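Xylulokinase (Brucella ovis, PDB 5VM1) probably catalyses the ATP-dependent phosphorylation of D-xylulose to D-xylulose 5-phosphate, as a member of the FGGY family of carbohydrate kinases. Local coordinates at residues T397-V402 / L419-A424; R166-G171 / C220-L225; P122-I127 / A195-K200; G334-L339 / C359-E364. All coordinates share one frame; numbering follows the deposited sequence.

Contact 1 of 4, residues T397-V402 / L419-A424; sequences TSLTAV and LNVPIA
Strands 399-402 and 423-426 run parallel where they meet, Leu399 beside Ile423 and Thr400 beside Ala424, while the chain ahead of each pairing diverges, so that the end-to-end directions of residues 397-401 and 419-424 are 64° apart. Two backbone bonds make the ladder: Ala424 N gives its hydrogen to Leu399 O over 3.0 Å, and Ala424 O receives Ala401 N at 3.2 Å. Both are nearly straight and lie in the plane of the accepting carbonyl, so Ala424 is gripped through its N-H and its C=O. Leu399 O also takes a CA-H...O contact from Ile423 CA at 3.3 Å. On the face carrying Leu399 and Ile423 the packing is aliphatic. Leu399, with CG anti to its backbone N (chi1 -168°), sends CD2 to within 3.4 Å of Leu419 CD1, and the two leucines cross at about a right angle. Its CB rests on Val421 CG2, the branch held in the crowded position between backbone N and carbonyl carbon. Ile423 turns CG2 anti to its own N and sets it 3.4 Å from Ala401 CB. On the face of Thr400 and Ala424, the methyl CG2 of Thr400 lies 3.4 Å from Ala424 O. Strand 399-402, helix 409-419 and strand 423-426 form a beta-alpha-beta unit of the C-terminal FGGY domain, which belongs to the actin-like ATPase clan. Leu412, Ile415 and Ala416 of the connecting helix pack on Ala401 and Ile423, helix 367-390 meets Leu419, and strands 259-263 and 459-463 continue the sheet on either side.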
loop_
_atom_site.group_PDB
_atom_site.type_symbol
_atom_site.label_atom_id
_atom_site.label_comp_id
_atom_site.label_asym_id
_atom_site.label_seq_id
_atom_site.Cartn_x
_atom_site.Cartn_y
_atom_site.Cartn_z
ATOM N N THR A 397 10.173 8.553 -15.000
ATOM C CA THR A 397 10.383 8.396 -16.440
ATOM C C THR A 397 9.351 7.455 -17.051
ATOM O O THR A 397 8.595 7.839 -17.950
ATOM C CB THR A 397 11.791 7.863 -16.728
ATOM O OG1 THR A 397 12.005 6.645 -15.998
ATOM C CG2 THR A 397 12.840 8.893 -16.342
ATOM N N SER A 398 9.311 6.223 -16.560
ATOM C CA SER A 398 8.348 5.226 -16.987
ATOM C C SER A 398 7.437 4.864 -15.821
ATOM O O SER A 398 7.877 4.753 -14.669
ATOM C CB SER A 398 9.068 3.990 -17.539
ATOM O OG SER A 398 9.813 3.335 -16.522
ATOM N N LEU A 399 6.177 4.635 -16.147
ATOM C CA LEU A 399 5.131 4.345 -15.189
ATOM C C LEU A 399 4.444 3.035 -15.563
ATOM O O LEU A 399 4.192 2.772 -16.740
ATOM C CB LEU A 399 4.133 5.512 -15.153
ATOM C CG LEU A 399 3.114 5.525 -14.022
ATOM C CD1 LEU A 399 3.772 5.414 -12.641
ATOM C CD2 LEU A 399 2.268 6.761 -14.127
ATOM N N THR A 400 4.176 2.196 -14.561
ATOM C CA THR A 400 3.494 0.919 -14.744
ATOM C C THR A 400 2.154 0.936 -14.019
ATOM O O THR A 400 2.087 1.368 -12.870
ATOM C CB THR A 400 4.360 -0.190 -14.214
ATOM O OG1 THR A 400 5.666 -0.049 -14.787
ATOM C CG2 THR A 400 3.778 -1.531 -14.566
ATOM N N ALA A 401 1.084 0.457 -14.679
ATOM C CA ALA A 401 -0.283 0.585 -14.159
ATOM C C ALA A 401 -0.874 -0.751 -13.715
ATOM O O ALA A 401 -0.839 -1.733 -14.464
ATOM C CB ALA A 401 -1.215 1.225 -15.189
ATOM N N VAL A 402 -1.437 -0.773 -12.499
ATOM C CA VAL A 402 -2.137 -1.931 -11.948
ATOM C C VAL A 402 -3.414 -1.461 -11.263
ATOM O O VAL A 402 -3.703 -0.269 -11.193
ATOM C CB VAL A 402 -1.268 -2.736 -10.959
ATOM C CG1 VAL A 402 -0.005 -3.196 -11.666
ATOM C CG2 VAL A 402 -0.989 -1.936 -9.656
ATOM N N LEU A 419 0.048 12.926 -18.103
ATOM C CA LEU A 419 1.420 12.951 -17.593
ATOM C C LEU A 419 2.464 13.114 -18.678
ATOM O O LEU A 419 3.592 13.518 -18.377
ATOM C CB LEU A 419 1.745 11.643 -16.863
ATOM C CG LEU A 419 0.768 11.165 -15.790
ATOM C CD1 LEU A 419 1.240 9.854 -15.253
ATOM C CD2 LEU A 419 0.606 12.166 -14.647
ATOM N N ASN A 420 2.103 12.828 -19.923
ATOM C CA ASN A 420 3.058 12.682 -21.020
ATOM C C ASN A 420 4.178 11.704 -20.657
ATOM O O ASN A 420 5.358 11.963 -20.907
ATOM C CB ASN A 420 3.648 14.020 -21.455
ATOM C CG ASN A 420 4.175 13.973 -22.874
ATOM O OD1 ASN A 420 3.804 13.082 -23.649
ATOM N ND2 ASN A 420 5.071 14.894 -23.214
ATOM N N VAL A 421 3.809 10.576 -20.043
ATOM C CA VAL A 421 4.696 9.414 -19.910
ATOM C C VAL A 421 3.969 8.193 -20.469
ATOM O O VAL A 421 2.736 8.102 -20.367
ATOM C CB VAL A 421 5.151 9.158 -18.457
ATOM C CG1 VAL A 421 5.604 10.432 -17.773
ATOM C CG2 VAL A 421 4.072 8.487 -17.651
ATOM N N PRO A 422 4.670 7.287 -21.144
ATOM C CA PRO A 422 4.075 5.983 -21.499
ATOM C C PRO A 422 3.730 5.159 -20.266
ATOM O O PRO A 422 4.415 5.224 -19.249
ATOM C CB PRO A 422 5.177 5.302 -22.320
ATOM C CG PRO A 422 6.434 5.974 -21.872
ATOM C CD PRO A 422 6.056 7.412 -21.614
ATOM N N ILE A 423 2.682 4.345 -20.375
ATOM C CA ILE A 423 2.236 3.470 -19.283
ATOM C C ILE A 423 2.325 2.022 -19.749
ATOM O O ILE A 423 1.654 1.634 -20.717
ATOM C CB ILE A 423 0.794 3.768 -18.835
ATOM C CG1 ILE A 423 0.597 5.240 -18.495
ATOM C CG2 ILE A 423 0.432 2.886 -17.659
ATOM C CD1 ILE A 423 -0.699 5.470 -17.753
ATOM N N ALA A 424 3.062 1.204 -18.996
ATOM C CA ALA A 424 3.230 -0.212 -19.302
ATOM C C ALA A 424 2.164 -1.032 -18.589
ATOM O O ALA A 424 1.991 -0.927 -17.372
ATOM C CB ALA A 424 4.618 -0.696 -18.886
#

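Contact 2 of 4, residues R166-G171 / C220-L225; sequences RLWLTG and CLRAEL
The C-terminal end of helix 161-170 docks against the N-terminal end of helix 223-228 in the N-terminal FGGY domain, with Arg222 as the N-cap residue of the second helix. Backbone bonding comes first: Arg222 N donates to Leu169 O at 2.9 Å, almost straight and nearly along the C=O axis, which ties the approach to one helix onto a last-turn carbonyl of the other. The side chain of Arg222 then bends at chi3 (-54°) and brings its guanidinium to the neighbouring carbonyl. NH2 meets Trp168 O at 2.6 Å, in both the guanidinium and the carbonyl plane, while NE adds a weak bond to the same oxygen. Gly171, the first residue past the helix, has positive phi and lies beside the arginine CD.

Apolar contacts fill the flank. Leu225 CD1 lies over one face of the Trp168 indole, offset toward its rim, and Leu169 CD2 touches Leu221 CD1 at 4.0 Å. The indole continues onto Ile57, Cys60 and Arg61 of helix 53-70, while Leu169 reaches Leu83 of strand 78-85.

Charge and hydroxyl groups complete the set. Thr170 OG1 bonds back to Arg166 O, approaching from above the carbonyl plane, and that oxygen also accepts Thr170 N. Arg222 NH1 forms a salt bridge with Glu224 OE2 (2.5 Å), the oxygen being met from above its carboxylate plane.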
loop_
_atom_site.group_PDB
_atom_site.type_symbol
_atom_site.label_atom_id
_atom_site.label_comp_id
_atom_site.label_asym_id
_atom_site.label_seq_id
_atom_site.Cartn_x
_atom_site.Cartn_y
_atom_site.Cartn_z
ATOM N N ARG A 166 4.731 -13.599 11.768
ATOM C CA ARG A 166 6.101 -14.086 11.886
ATOM C C ARG A 166 6.366 -14.628 13.287
ATOM O O ARG A 166 7.185 -15.545 13.458
ATOM C CB ARG A 166 7.109 -12.981 11.533
ATOM C CG ARG A 166 8.597 -13.418 11.627
ATOM C CD ARG A 166 9.517 -12.303 12.113
ATOM N NE ARG A 166 9.279 -11.081 11.346
ATOM C CZ ARG A 166 9.623 -10.891 10.071
ATOM N NH1 ARG A 166 9.333 -9.732 9.483
ATOM N NH2 ARG A 166 10.258 -11.832 9.381
ATOM N N LEU A 167 5.732 -14.031 14.304
ATOM C CA LEU A 167 5.887 -14.523 15.668
ATOM C C LEU A 167 5.342 -15.932 15.786
ATOM O O LEU A 167 5.955 -16.792 16.426
ATOM C CB LEU A 167 5.159 -13.609 16.648
ATOM C CG LEU A 167 5.173 -14.012 18.122
ATOM C CD1 LEU A 167 6.584 -14.011 18.695
ATOM C CD2 LEU A 167 4.254 -13.115 18.918
ATOM N N TRP A 168 4.196 -16.185 15.153
ATOM C CA TRP A 168 3.646 -17.534 15.079
ATOM C C TRP A 168 4.555 -18.473 14.269
ATOM O O TRP A 168 4.713 -19.644 14.622
ATOM C CB TRP A 168 2.225 -17.461 14.511
ATOM C CG TRP A 168 1.657 -18.782 14.122
ATOM C CD1 TRP A 168 1.400 -19.827 14.939
ATOM C CD2 TRP A 168 1.330 -19.220 12.786
ATOM N NE1 TRP A 168 0.912 -20.889 14.207
ATOM C CE2 TRP A 168 0.860 -20.543 12.885
ATOM C CE3 TRP A 168 1.387 -18.618 11.525
ATOM C CZ2 TRP A 168 0.443 -21.276 11.773
ATOM C CZ3 TRP A 168 0.963 -19.355 10.414
ATOM C CH2 TRP A 168 0.498 -20.662 10.549
ATOM N N LEU A 169 5.135 -17.985 13.167
ATOM C CA LEU A 169 5.952 -18.825 12.288
ATOM C C LEU A 169 7.329 -19.124 12.883
ATOM O O LEU A 169 7.803 -20.263 12.817
ATOM C CB LEU A 169 6.100 -18.129 10.935
ATOM C CG LEU A 169 4.864 -18.063 10.028
ATOM C CD1 LEU A 169 5.145 -17.192 8.805
ATOM C CD2 LEU A 169 4.485 -19.473 9.595
ATOM N N THR A 170 7.993 -18.117 13.463
ATOM C CA THR A 170 9.387 -18.234 13.873
ATOM C C THR A 170 9.609 -18.152 15.367
ATOM O O THR A 170 10.666 -18.580 15.833
ATOM C CB THR A 170 10.254 -17.121 13.253
ATOM O OG1 THR A 170 9.930 -15.867 13.872
ATOM C CG2 THR A 170 10.074 -17.036 11.754
ATOM N N GLY A 171 8.690 -17.569 16.120
ATOM C CA GLY A 171 8.925 -17.374 17.533
ATOM C C GLY A 171 9.801 -16.197 17.890
ATOM O O GLY A 171 10.189 -16.073 19.061
ATOM N N CYS A 220 13.833 -18.308 11.579
ATOM C CA CYS A 220 13.698 -19.632 10.997
ATOM C C CYS A 220 12.348 -20.208 11.406
ATOM O O CYS A 220 11.841 -19.927 12.494
ATOM C CB CYS A 220 14.847 -20.560 11.455
ATOM S SG CYS A 220 16.490 -20.038 10.903
ATOM N N LEU A 221 11.758 -21.008 10.524
ATOM C CA LEU A 221 10.483 -21.640 10.838
ATOM C C LEU A 221 10.608 -22.580 12.035
ATOM O O LEU A 221 11.534 -23.396 12.106
ATOM C CB LEU A 221 9.974 -22.392 9.611
ATOM C CG LEU A 221 8.604 -23.063 9.687
ATOM C CD1 LEU A 221 7.487 -22.046 9.930
ATOM C CD2 LEU A 221 8.377 -23.855 8.399
ATOM N N ARG A 222 9.667 -22.462 12.976
ATOM C CA ARG A 222 9.681 -23.299 14.173
ATOM C C ARG A 222 9.577 -24.772 13.797
ATOM O O ARG A 222 8.835 -25.146 12.883
ATOM C CB ARG A 222 8.540 -22.898 15.124
ATOM C CG ARG A 222 8.903 -21.746 16.073
ATOM C CD ARG A 222 7.835 -21.427 17.140
ATOM N NE ARG A 222 6.517 -21.188 16.568
ATOM C CZ ARG A 222 5.440 -21.934 16.784
ATOM N NH1 ARG A 222 5.492 -22.981 17.591
ATOM N NH2 ARG A 222 4.295 -21.613 16.200
ATOM N N ALA A 223 10.307 -25.614 14.536
ATOM C CA ALA A 223 10.389 -27.033 14.196
ATOM C C ALA A 223 9.019 -27.713 14.202
ATOM O O ALA A 223 8.735 -28.542 13.325
ATOM C CB ALA A 223 11.360 -27.736 15.138
ATOM N N GLU A 224 8.153 -27.383 15.174
ATOM C CA GLU A 224 6.823 -28.000 15.205
ATOM C C GLU A 224 6.062 -27.707 13.914
ATOM O O GLU A 224 5.305 -28.555 13.424
ATOM C CB GLU A 224 6.032 -27.549 16.439
ATOM C CG GLU A 224 5.946 -26.039 16.655
ATOM C CD GLU A 224 7.050 -25.489 17.558
ATOM O OE1 GLU A 224 8.244 -25.641 17.215
ATOM O OE2 GLU A 224 6.717 -24.892 18.611
ATOM N N LEU A 225 6.242 -26.501 13.355
ATOM C CA LEU A 225 5.619 -26.151 12.083
ATOM C C LEU A 225 6.354 -26.775 10.901
ATOM O O LEU A 225 5.716 -27.173 9.918
ATOM C CB LEU A 225 5.576 -24.630 11.922
ATOM C CG LEU A 225 4.595 -23.943 12.856
ATOM C CD1 LEU A 225 4.721 -22.466 12.742
ATOM C CD2 LEU A 225 3.206 -24.391 12.476
#

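Contact 3 of 4, residues P122-I127 / A195-K200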
loop_
_atom_site.group_PDB
_atom_site.type_symbol
_atom_site.label_atom_id
_atom_site.label_comp_id
_atom_site.label_asym_id
_atom_site.label_seq_id
_atom_site.Cartn_x
_atom_site.Cartn_y
_atom_site.Cartn_z
ATOM N N PRO A 122 6.402 19.031 15.954
ATOM C CA PRO A 122 7.316 19.037 14.802
ATOM C C PRO A 122 8.332 17.890 14.786
ATOM O O PRO A 122 8.981 17.675 13.748
ATOM C CB PRO A 122 8.007 20.411 14.911
ATOM C CG PRO A 122 7.811 20.831 16.289
ATOM C CD PRO A 122 6.485 20.292 16.706
ATOM N N ALA A 123 8.488 17.145 15.887
ATOM C CA ALA A 123 9.432 16.033 15.886
ATOM C C ALA A 123 8.985 14.923 14.929
ATOM O O ALA A 123 9.819 14.270 14.287
ATOM C CB ALA A 123 9.594 15.495 17.308
ATOM N N PHE A 124 7.677 14.729 14.784
ATOM C CA PHE A 124 7.192 13.591 14.023
ATOM C C PHE A 124 7.442 13.738 12.523
ATOM O O PHE A 124 7.815 12.756 11.865
ATOM C CB PHE A 124 5.725 13.358 14.332
ATOM C CG PHE A 124 5.499 12.600 15.591
ATOM C CD1 PHE A 124 5.551 11.213 15.597
ATOM C CD2 PHE A 124 5.248 13.272 16.783
ATOM C CE1 PHE A 124 5.323 10.499 16.765
ATOM C CE2 PHE A 124 5.034 12.579 17.957
ATOM C CZ PHE A 124 5.064 11.180 17.948
ATOM N N ARG A 125 7.214 14.916 11.928
ATOM C CA ARG A 125 7.576 14.962 10.509
ATOM C C ARG A 125 9.073 15.026 10.304
ATOM O O ARG A 125 9.567 14.555 9.271
ATOM C CB ARG A 125 6.935 16.105 9.746
ATOM C CG ARG A 125 7.301 17.467 10.183
ATOM C CD ARG A 125 6.003 18.094 10.529
ATOM N NE ARG A 125 4.989 17.047 10.512
ATOM C CZ ARG A 125 4.023 16.985 9.626
ATOM N NH1 ARG A 125 3.943 17.922 8.704
ATOM N NH2 ARG A 125 3.160 15.992 9.685
ATOM N N ALA A 126 9.801 15.635 11.244
ATOM C CA ALA A 126 11.246 15.704 11.112
ATOM C C ALA A 126 11.865 14.313 11.198
ATOM O O ALA A 126 12.751 13.970 10.407
ATOM C CB ALA A 126 11.806 16.638 12.168
ATOM N N ILE A 127 11.385 13.477 12.113
ATOM C CA ILE A 127 11.978 12.157 12.300
ATOM C C ILE A 127 11.351 11.110 11.373
ATOM O O ILE A 127 12.054 10.263 10.818
ATOM C CB ILE A 127 11.891 11.750 13.787
ATOM C CG1 ILE A 127 12.683 12.763 14.634
ATOM C CG2 ILE A 127 12.446 10.361 14.002
ATOM C CD1 ILE A 127 12.732 12.469 16.142
ATOM N N ALA A 195 13.926 6.782 19.823
ATOM C CA ALA A 195 13.565 6.758 21.235
ATOM C C ALA A 195 12.708 7.963 21.590
ATOM O O ALA A 195 11.814 7.867 22.436
ATOM C CB ALA A 195 14.809 6.684 22.104
ATOM N N GLU A 196 12.997 9.119 20.979
ATOM C CA GLU A 196 12.258 10.341 21.283
ATOM C C GLU A 196 10.770 10.181 20.974
ATOM O O GLU A 196 9.921 10.565 21.786
ATOM C CB GLU A 196 12.866 11.524 20.518
ATOM C CG GLU A 196 12.199 12.881 20.785
ATOM C CD GLU A 196 12.832 14.047 20.009
ATOM O OE1 GLU A 196 13.835 13.823 19.297
ATOM O OE2 GLU A 196 12.358 15.199 20.157
ATOM N N LEU A 197 10.437 9.594 19.818
ATOM C CA LEU A 197 9.032 9.422 19.426
ATOM C C LEU A 197 8.341 8.344 20.257
ATOM O O LEU A 197 7.145 8.456 20.564
ATOM C CB LEU A 197 8.934 9.060 17.943
ATOM C CG LEU A 197 9.481 10.029 16.895
ATOM C CD1 LEU A 197 9.239 9.500 15.486
ATOM C CD2 LEU A 197 8.893 11.443 17.067
ATOM N N LEU A 198 9.069 7.275 20.593
ATOM C CA LEU A 198 8.511 6.219 21.427
ATOM C C LEU A 198 8.129 6.750 22.808
ATOM O O LEU A 198 7.046 6.450 23.324
ATOM C CB LEU A 198 9.512 5.066 21.540
ATOM C CG LEU A 198 9.615 4.157 20.303
ATOM C CD1 LEU A 198 10.833 3.264 20.416
ATOM C CD2 LEU A 198 8.347 3.334 20.060
ATOM N N ALA A 199 9.012 7.540 23.427
ATOM C CA ALA A 199 8.709 8.108 24.737
ATOM C C ALA A 199 7.469 9.003 24.717
ATOM O O ALA A 199 6.721 9.049 25.703
ATOM C CB ALA A 199 9.904 8.901 25.236
ATOM N N LYS A 200 7.226 9.700 23.600
ATOM C CA LYS A 200 6.107 10.631 23.490
ATOM C C LYS A 200 4.760 9.921 23.408
ATOM O O LYS A 200 3.716 10.550 23.621
ATOM C CB LYS A 200 6.308 11.496 22.234
ATOM C CG LYS A 200 7.497 12.417 22.324
ATOM C CD LYS A 200 7.693 13.331 21.127
ATOM C CE LYS A 200 8.471 14.556 21.570
ATOM N NZ LYS A 200 8.704 15.511 20.484
#
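One face of the Phe124 ring is occupied by Leu197 CD2, a methyl placed 3.6 Å from the ring centroid and only 11° off the normal: a CH-pi contact over the middle of the ring. Lys200 CD approaches the same ring obliquely. Phe124 has CG anti to its carbonyl carbon (chi1 -82°), and the Phe124 and Leu197 side chains slide past each other in opposite directions. Leu197 CD2 also nears Ala123 CB, and the other methyl, CD1, meets Ile127 CG2 tip to tip at 3.6 Å. Beside the apolar cluster Glu196 and Lys200 reach across as extended chains. Glu196 OE1 comes to 3.6 Å from Ile127 CD1 as the two chains cross obliquely. The ammonium Lys200 NZ rests 3.3 Å from Ala123 CB, where its contact is merely van der Waals. Its charge is answered by a salt bridge to Asp121, the residue before Pro122, and by a long one to Glu196 OE2 on its own helix; this acidic pair would be expected to keep the lysine protonated. Asp121 OD1 also accepts from Ala123 N, so the aspartate links the two segments. Here two short helices of the N-terminal FGGY domain pack obliquely antiparallel, the axes of the two short segments coming within 10.4 Å at 143°, an ordinary helix-helix packing with an aliphatic-aromatic centre and charged rim, away from the predicted active-site and substrate-binding residues.

Contact 4 of 4, residues G334-L339 / C359-E364; sequences GSVTFL and CGLEHE
Thr337 and Cys359 form an antiparallel hydrogen-bonded pair in which both backbone donors and both acceptors are used. Cys359 N reaches Thr337 O at 2.9 Å in the carbonyl plane, whereas Thr337 N meets Cys359 O, also at 2.9 Å, from above that carbonyl's plane, 40° out of it. The oxygen of Cys359 additionally takes a CA-H...O contact from Val336 CA at 3.0 Å. Beyond the pair the ladder gives way to a side chain: Ser335, with OG in the crowded position between N and carbonyl carbon (chi1 63°), donates to Gly360 O at 2.9 Å in the carbonyl plane. Glu362 brings its carboxylate alongside, but the angle to Ser335 OG is too poor for a bond. Gly360, at positive phi, turns its CA-H straight at Ser335 O, where a side-chain carbon would collide. Val336 CG1 is 4.2 Å from Leu361 CD2, and the Val336 side chain also touches Leu370 and Ala373 of helix 367-390, while Leu483 of helix 470-488 touches Thr337 and Cys359. The chemistry is thus chiefly backbone polar bonding, extended by one serine hydroxyl, which implies that the pairing of the two segments in this small two-stranded antiparallel sheet rests mainly on main-chain bonds, with helix packing around it.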
loop_
_atom_site.group_PDB
_atom_site.type_symbol
_atom_site.label_atom_id
_atom_site.label_comp_id
_atom_site.label_asym_id
_atom_site.label_seq_id
_atom_site.Cartn_x
_atom_site.Cartn_y
_atom_site.Cartn_z
ATOM N N GLY A 334 -13.886 17.991 -22.591
ATOM C CA GLY A 334 -14.940 18.960 -22.770
ATOM C C GLY A 334 -14.959 19.989 -21.654
ATOM O O GLY A 334 -14.028 20.119 -20.854
ATOM N N SER A 335 -16.068 20.721 -21.589
ATOM C CA SER A 335 -16.177 21.795 -20.613
ATOM C C SER A 335 -16.399 21.268 -19.209
ATOM O O SER A 335 -16.202 22.024 -18.252
ATOM C CB SER A 335 -17.303 22.760 -21.012
ATOM O OG SER A 335 -18.559 22.131 -21.027
ATOM N N VAL A 336 -16.761 19.990 -19.074
ATOM C CA VAL A 336 -16.991 19.376 -17.768
ATOM C C VAL A 336 -15.665 19.002 -17.108
ATOM O O VAL A 336 -14.784 18.394 -17.729
ATOM C CB VAL A 336 -17.892 18.145 -17.885
ATOM C CG1 VAL A 336 -18.073 17.584 -16.509
ATOM C CG2 VAL A 336 -19.231 18.495 -18.494
ATOM N N THR A 337 -15.521 19.379 -15.846
ATOM C CA THR A 337 -14.373 19.057 -15.013
ATOM C C THR A 337 -14.871 18.345 -13.760
ATOM O O THR A 337 -15.892 18.729 -13.181
ATOM C CB THR A 337 -13.582 20.345 -14.645
ATOM O OG1 THR A 337 -12.933 20.893 -15.816
ATOM C CG2 THR A 337 -12.554 20.085 -13.547
ATOM N N PHE A 338 -14.169 17.301 -13.339
ATOM C CA PHE A 338 -14.539 16.567 -12.129
ATOM C C PHE A 338 -13.397 16.658 -11.118
ATOM O O PHE A 338 -12.244 16.343 -11.442
ATOM C CB PHE A 338 -14.869 15.108 -12.450
ATOM C CG PHE A 338 -15.218 14.280 -11.255
ATOM C CD1 PHE A 338 -16.421 14.441 -10.604
ATOM C CD2 PHE A 338 -14.350 13.328 -10.789
ATOM C CE1 PHE A 338 -16.751 13.668 -9.498
ATOM C CE2 PHE A 338 -14.670 12.553 -9.689
ATOM C CZ PHE A 338 -15.871 12.722 -9.049
ATOM N N LEU A 339 -13.697 17.176 -9.931
ATOM C CA LEU A 339 -12.766 17.079 -8.812
ATOM C C LEU A 339 -13.097 15.840 -7.982
ATOM O O LEU A 339 -14.198 15.769 -7.423
ATOM C CB LEU A 339 -12.837 18.315 -7.940
ATOM C CG LEU A 339 -12.292 19.656 -8.389
ATOM C CD1 LEU A 339 -12.141 20.468 -7.120
ATOM C CD2 LEU A 339 -10.977 19.551 -9.103
ATOM N N CYS A 359 -17.956 20.668 -12.763
ATOM C CA CYS A 359 -18.049 22.047 -13.238
ATOM C C CYS A 359 -18.136 22.021 -14.753
ATOM O O CYS A 359 -17.887 21.000 -15.395
ATOM C CB CYS A 359 -16.874 22.944 -12.799
ATOM S SG CYS A 359 -16.970 23.448 -11.063
ATOM N N GLY A 360 -18.564 23.141 -15.312
ATOM C CA GLY A 360 -18.714 23.210 -16.744
ATOM C C GLY A 360 -19.903 22.480 -17.301
ATOM O O GLY A 360 -19.902 22.147 -18.486
ATOM N N LEU A 361 -20.922 22.222 -16.486
ATOM C CA LEU A 361 -22.068 21.474 -16.970
ATOM C C LEU A 361 -22.850 22.284 -17.993
ATOM O O LEU A 361 -23.113 23.473 -17.811
ATOM C CB LEU A 361 -22.983 21.048 -15.820
ATOM C CG LEU A 361 -22.389 20.190 -14.710
ATOM C CD1 LEU A 361 -23.411 20.042 -13.588
ATOM C CD2 LEU A 361 -21.880 18.825 -15.222
ATOM N N GLU A 362 -23.251 21.597 -19.053
ATOM C CA GLU A 362 -23.959 22.151 -20.186
ATOM C C GLU A 362 -25.167 21.261 -20.436
ATOM O O GLU A 362 -25.206 20.122 -19.980
ATOM C CB GLU A 362 -23.049 22.167 -21.404
ATOM C CG GLU A 362 -22.178 23.372 -21.518
ATOM C CD GLU A 362 -21.199 23.247 -22.671
ATOM O OE1 GLU A 362 -21.116 22.137 -23.251
ATOM O OE2 GLU A 362 -20.519 24.254 -22.993
ATOM N N HIS A 363 -26.163 21.763 -21.171
ATOM C CA HIS A 363 -27.286 20.888 -21.490
ATOM C C HIS A 363 -26.841 19.707 -22.335
ATOM O O HIS A 363 -27.372 18.606 -22.174
ATOM C CB HIS A 363 -28.410 21.648 -22.200
ATOM C CG HIS A 363 -29.197 22.536 -21.287
ATOM N ND1 HIS A 363 -30.030 22.043 -20.307
ATOM C CD2 HIS A 363 -29.299 23.885 -21.224
ATOM C CE1 HIS A 363 -30.582 23.049 -19.654
ATOM N NE2 HIS A 363 -30.153 24.178 -20.192
ATOM N N GLU A 364 -25.862 19.911 -23.224
ATOM C CA GLU A 364 -25.362 18.859 -24.106
ATOM C C GLU A 364 -24.521 17.794 -23.406
ATOM O O GLU A 364 -24.154 16.812 -24.054
ATOM C CB GLU A 364 -24.567 19.451 -25.269
ATOM C CG GLU A 364 -23.598 20.525 -24.873
ATOM C CD GLU A 364 -23.989 21.878 -25.415
ATOM O OE1 GLU A 364 -25.002 22.450 -24.936
ATOM O OE2 GLU A 364 -23.274 22.355 -26.324
#

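How the contacts relate
Contacts 1 and 4 lie in the C-terminal FGGY range, about 14 Å apart at their nearest atoms, and both pair strands: contact 1 in parallel within the large mixed sheet, contact 4 antiparallel in a small outlying one. Helix 367-390 packs on both. Contacts 2 and 3 belong to the N-terminal range, interleave along the chain and join helices instead, contact 2 through an arginine on helix-end carbonyls, contact 3 chiefly through apolar side chains, with charged chains at its margin. All four are partly buried; contact 4 is farthest from the chain's centre and contact 1 nearest. Contacts 1 and 2 sit on opposite sides of that centre, and none of the four touches another.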